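Local coordinates for protein putative short-chain dehydrogenase/reductase (Burkholderia xenovorans, PDB 5IZ4) that binds ADP in a Rossmann-type nucleotide site and is probably an NADPH-dependent 3-oxoacyl-[acyl-carrier-protein] reductase of the short-chain dehydrogenase/reductase family, at residues 49-52 against 53-57; 32-36 against 37-41. All coordinates share one frame; numbering follows the deposited sequence.

Both contacts belong to the nucleotide-binding half of the Rossmann fold and follow each other along the chain. Contact 2 (32-36 with 37-41) comes first: helix 25-36 ends there and strand 40-45 begins. That strand leads on to contact 1 (49-52 with 53-57), the first turns of helix 51-63. Their centres lie about 17 Å apart, and their nearest atoms are about 5 Å apart without touching. Only contact 1 borders the ligand: the side chain of Thr50 is about 3 Å from the bound ADP. In contact 2, the side chain of Arg33 is about 13 Å from the bound ADP. Helix 51-63 still reaches contact 2, through Cys61 against Ala35 and Val41.

Contact 1 of 2, residues 49-52 against 53-57; sequences STRD and AASTV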
loop_
_atom_site.group_PDB
_atom_site.type_symbol
_atom_site.label_atom_id
_atom_site.label_comp_id
_atom_site.label_asym_id
_atom_site.label_seq_id
_atom_site.Cartn_x
_atom_site.Cartn_y
_atom_site.Cartn_z
ATOM N N SER A 49 -12.363 19.572 -32.301
ATOM C CA SER A 49 -10.913 19.552 -32.457
ATOM C C SER A 49 -10.345 18.137 -32.495
ATOM O O SER A 49 -9.263 17.937 -33.056
ATOM C CB SER A 49 -10.249 20.355 -31.336
ATOM O OG SER A 49 -10.252 19.643 -30.111
ATOM N N THR A 50 -11.044 17.153 -31.929
ATOM C CA THR A 50 -10.567 15.774 -31.910
ATOM C C THR A 50 -11.296 14.870 -32.901
ATOM O O THR A 50 -10.951 13.687 -33.013
ATOM C CB THR A 50 -10.688 15.191 -30.495
ATOM O OG1 THR A 50 -12.062 15.170 -30.089
ATOM C CG2 THR A 50 -9.892 16.028 -29.501
ATOM N N ARG A 51 -12.256 15.405 -33.658
ATOM C CA ARG A 51 -13.147 14.547 -34.434
ATOM C C ARG A 51 -12.416 13.828 -35.562
ATOM O O ARG A 51 -12.715 12.665 -35.851
ATOM C CB ARG A 51 -14.304 15.375 -34.991
ATOM C CG ARG A 51 -15.305 14.581 -35.804
ATOM C CD ARG A 51 -16.457 15.483 -36.229
ATOM N NE ARG A 51 -16.834 16.399 -35.150
ATOM C CZ ARG A 51 -17.488 16.033 -34.049
ATOM N NH1 ARG A 51 -17.843 14.762 -33.871
ATOM N NH2 ARG A 51 -17.778 16.939 -33.122
ATOM N N ASP A 52 -11.474 14.502 -36.230
ATOM C CA ASP A 52 -10.749 13.847 -37.315
ATOM C C ASP A 52 -9.978 12.642 -36.803
ATOM O O ASP A 52 -9.977 11.579 -37.439
ATOM C CB ASP A 52 -9.800 14.826 -37.995
ATOM C CG ASP A 52 -10.496 15.691 -39.021
ATOM O OD1 ASP A 52 -11.741 15.601 -39.138
ATOM O OD2 ASP A 52 -9.799 16.471 -39.702
ATOM N N ALA A 53 -9.318 12.789 -35.651
ATOM C CA ALA A 53 -8.624 11.651 -35.055
ATOM C C ALA A 53 -9.600 10.531 -34.719
ATOM O O ALA A 53 -9.318 9.351 -34.971
ATOM C CB ALA A 53 -7.863 12.096 -33.804
ATOM N N ALA A 54 -10.757 10.883 -34.148
ATOM C CA ALA A 54 -11.765 9.881 -33.810
ATOM C C ALA A 54 -12.229 9.119 -35.046
ATOM O O ALA A 54 -12.455 7.901 -34.991
ATOM C CB ALA A 54 -12.958 10.555 -33.126
ATOM N N SER A 55 -12.385 9.823 -36.168
ATOM C CA SER A 55 -12.846 9.180 -37.395
ATOM C C SER A 55 -11.814 8.198 -37.922
ATOM O O SER A 55 -12.174 7.154 -38.475
ATOM C CB SER A 55 -13.164 10.234 -38.452
ATOM O OG SER A 55 -14.185 11.100 -37.991
ATOM N N THR A 56 -10.525 8.514 -37.758
ATOM C CA THR A 56 -9.477 7.565 -38.118
ATOM C C THR A 56 -9.517 6.341 -37.214
ATOM O O THR A 56 -9.384 5.207 -37.691
ATOM C CB THR A 56 -8.115 8.249 -38.047
ATOM O OG1 THR A 56 -8.101 9.364 -38.948
ATOM C CG2 THR A 56 -7.002 7.281 -38.432
ATOM N N VAL A 57 -9.695 6.553 -35.905
ATOM C CA VAL A 57 -9.857 5.432 -34.980
ATOM C C VAL A 57 -11.025 4.553 -35.411
ATOM O O VAL A 57 -10.916 3.320 -35.436
ATOM C CB VAL A 57 -10.032 5.939 -33.533
ATOM C CG1 VAL A 57 -10.376 4.772 -32.578
ATOM C CG2 VAL A 57 -8.773 6.657 -33.071
HETATM O O HOH W 1 -8.503 15.647 -34.718
HETATM O O HOH W 2 -13.828 13.706 -39.262
#
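Thr56 turns its hydroxyl back to Asp52, and Ser55 turns its own back to Arg51, one helical turn earlier. Each oxygen lies anti to its own carbonyl carbon, beside its backbone N (chi1 -60° in Ser55). From there Thr56 OG1 bonds to Asp52 O at 3.3 Å. Thr56 N reaches the same Asp52 O at 3.1 Å, from the opposite face of the carbonyl plane. Ser55 N bonds to Arg51 O at 2.9 Å, and Ser55 OG lies 3.0 Å from that Arg51 O. A water links Ser55 OG with Asp52 OD1, which accepts from it at 2.8 Å. The Asp52 carboxylate therefore meets the next turn through solvent. A second water accepts from Ala53 N and donates to Ser49 O. Thr50 O takes the N-H of Ala54 at 3.0 Å. The Arg51 side chain leaves the turn, with CG anti to the backbone N (chi1 -179°). Arg51 NH2 forms salt bridges with Asp48 OD1 and Asp72 OD2. These tie the start of helix 51-63 to the preceding loop and to the end of strand 68-72. Ala54 packs on Asn45 of strand 40-45. On the exposed side, the two hydroxyls and two waters meet carbonyls and polar groups of the first turn. The Thr50 hydroxyl bonds to Asn45 OD1 and to the backbone N of Asp47. These bonds place the Thr50 side chain where it touches the ADP.

Contact 2 of 2, residues 32-36 against 37-41; sequences LRFAQ and AGWSV
Phe34 and Trp39 form the tight part of this contact, a T-shaped aromatic pair. The two side chains lie side by side and point the same way. The edge of the Phe34 ring meets one face of the Trp39 six-membered ring, with planes at 75° and centroids 5.0 Å apart. Phe34 CD2 sits over the indole, 3.5 Å from Trp39 CE3. Trp39 CG is anti to its carbonyl carbon (chi1 -71°), and this turn offers the indole face to Phe34. Phe34 CB also packs on Val41 CG1 at 3.8 Å. Trp246 of helix 238-250 adds edge-to-face contacts to both rings, and Cys17 of strand 16-20 touches both. The backbone beside them closes helix 25-36 in a Schellman motif. Trp39 N bonds to Phe34 O at 3.1 Å, and Gly38 N to Ala35 O at 3.0 Å. The bonds from Ala37 N to Arg33 O and Phe34 O are weak. The positive phi of Gly38 (92°) turns the chain out of the helix; a CB there would press on the carbonyl O before it. Arg33 NH1 comes no closer than 3.8 Å to Ala37 CB; its guanidinium pairs with Glu243 and makes a cation-pi contact with Trp246. The solvent side is looser: Gly38 is exposed, as is Gln36, deposited in two conformers. Apolar packing of the rings and Val41 thus joins the helix end to strand 40-45, while polar Gln36 stays on the exposed side.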
loop_
_atom_site.group_PDB
_atom_site.type_symbol
_atom_site.label_atom_id
_atom_site.label_comp_id
_atom_site.label_asym_id
_atom_site.label_seq_id
_atom_site.Cartn_x
_atom_site.Cartn_y
_atom_site.Cartn_z
ATOM N N LEU A 32 -9.346 0.033 -30.484
ATOM C CA LEU A 32 -8.834 -0.892 -31.487
ATOM C C LEU A 32 -8.718 -2.308 -30.931
ATOM O O LEU A 32 -9.098 -3.279 -31.598
ATOM C CB LEU A 32 -7.480 -0.404 -32.001
ATOM C CG LEU A 32 -6.880 -1.212 -33.157
ATOM C CD1 LEU A 32 -7.870 -1.333 -34.314
ATOM C CD2 LEU A 32 -5.572 -0.591 -33.632
ATOM N N ARG A 33 -8.211 -2.445 -29.705
ATOM C CA ARG A 33 -8.026 -3.776 -29.128
ATOM C C ARG A 33 -9.360 -4.486 -28.933
ATOM O O ARG A 33 -9.474 -5.691 -29.200
ATOM C CB ARG A 33 -7.278 -3.680 -27.797
ATOM C CG ARG A 33 -7.027 -5.044 -27.154
ATOM C CD ARG A 33 -6.182 -5.900 -28.077
ATOM N NE ARG A 33 -5.947 -7.260 -27.584
ATOM C CZ ARG A 33 -6.769 -8.283 -27.803
ATOM N NH1 ARG A 33 -7.901 -8.098 -28.472
ATOM N NH2 ARG A 33 -6.472 -9.490 -27.341
ATOM N N PHE A 34 -10.381 -3.764 -28.461
ATOM C CA PHE A 34 -11.698 -4.383 -28.350
ATOM C C PHE A 34 -12.261 -4.711 -29.729
ATOM O O PHE A 34 -12.889 -5.760 -29.912
ATOM C CB PHE A 34 -12.648 -3.486 -27.544
ATOM C CG PHE A 34 -12.530 -3.681 -26.044
ATOM C CD1 PHE A 34 -11.511 -3.078 -25.332
ATOM C CD2 PHE A 34 -13.430 -4.487 -25.360
ATOM C CE1 PHE A 34 -11.386 -3.275 -23.961
ATOM C CE2 PHE A 34 -13.321 -4.683 -23.987
ATOM C CZ PHE A 34 -12.298 -4.078 -23.282
ATOM N N ALA A 35 -12.009 -3.848 -30.722
ATOM C CA ALA A 35 -12.434 -4.157 -32.087
ATOM C C ALA A 35 -11.781 -5.440 -32.595
ATOM O O ALA A 35 -12.430 -6.263 -33.252
ATOM C CB ALA A 35 -12.109 -2.981 -33.011
ATOM N N GLN A 36 -10.493 -5.628 -32.298
ATOM C CA GLN A 36 -9.794 -6.840 -32.706
ATOM C C GLN A 36 -10.360 -8.083 -32.034
ATOM O O GLN A 36 -10.233 -9.187 -32.577
ATOM C CB GLN A 36 -8.301 -6.678 -32.403
ATOM C CG GLN A 36 -7.630 -5.720 -33.385
ATOM C CD GLN A 36 -6.290 -5.189 -32.913
ATOM O OE1 GLN A 36 -5.965 -5.232 -31.725
ATOM N NE2 GLN A 36 -5.504 -4.669 -33.856
ATOM N N ALA A 37 -10.986 -7.925 -30.873
ATOM C CA ALA A 37 -11.615 -9.026 -30.164
ATOM C C ALA A 37 -13.015 -9.337 -30.673
ATOM O O ALA A 37 -13.644 -10.280 -30.175
ATOM C CB ALA A 37 -11.663 -8.706 -28.673
ATOM N N GLY A 38 -13.519 -8.580 -31.644
ATOM C CA GLY A 38 -14.850 -8.802 -32.158
ATOM C C GLY A 38 -15.938 -7.997 -31.488
ATOM O O GLY A 38 -17.100 -8.098 -31.903
ATOM N N TRP A 39 -15.604 -7.188 -30.485
ATOM C CA TRP A 39 -16.618 -6.386 -29.810
ATOM C C TRP A 39 -17.050 -5.207 -30.674
ATOM O O TRP A 39 -16.297 -4.710 -31.518
ATOM C CB TRP A 39 -16.100 -5.850 -28.472
ATOM C CG TRP A 39 -15.935 -6.893 -27.398
ATOM C CD1 TRP A 39 -15.475 -8.172 -27.553
ATOM C CD2 TRP A 39 -16.237 -6.740 -26.005
ATOM N NE1 TRP A 39 -15.465 -8.821 -26.337
ATOM C CE2 TRP A 39 -15.927 -7.962 -25.372
ATOM C CE3 TRP A 39 -16.733 -5.686 -25.231
ATOM C CZ2 TRP A 39 -16.106 -8.163 -23.997
ATOM C CZ3 TRP A 39 -16.906 -5.886 -23.856
ATOM C CH2 TRP A 39 -16.588 -7.115 -23.259
ATOM N N SER A 40 -18.282 -4.761 -30.452
ATOM C CA SER A 40 -18.725 -3.478 -30.971
ATOM C C SER A 40 -18.192 -2.381 -30.063
ATOM O O SER A 40 -18.165 -2.534 -28.836
ATOM C CB SER A 40 -20.251 -3.423 -31.048
ATOM O OG SER A 40 -20.761 -4.468 -31.860
ATOM N N VAL A 41 -17.757 -1.270 -30.651
ATOM C CA VAL A 41 -17.104 -0.220 -29.879
ATOM C C VAL A 41 -17.852 1.089 -30.072
ATOM O O VAL A 41 -18.184 1.466 -31.205
ATOM C CB VAL A 41 -15.612 -0.085 -30.240
ATOM C CG1 VAL A 41 -14.869 -1.342 -29.799
ATOM C CG2 VAL A 41 -15.424 0.135 -31.738
#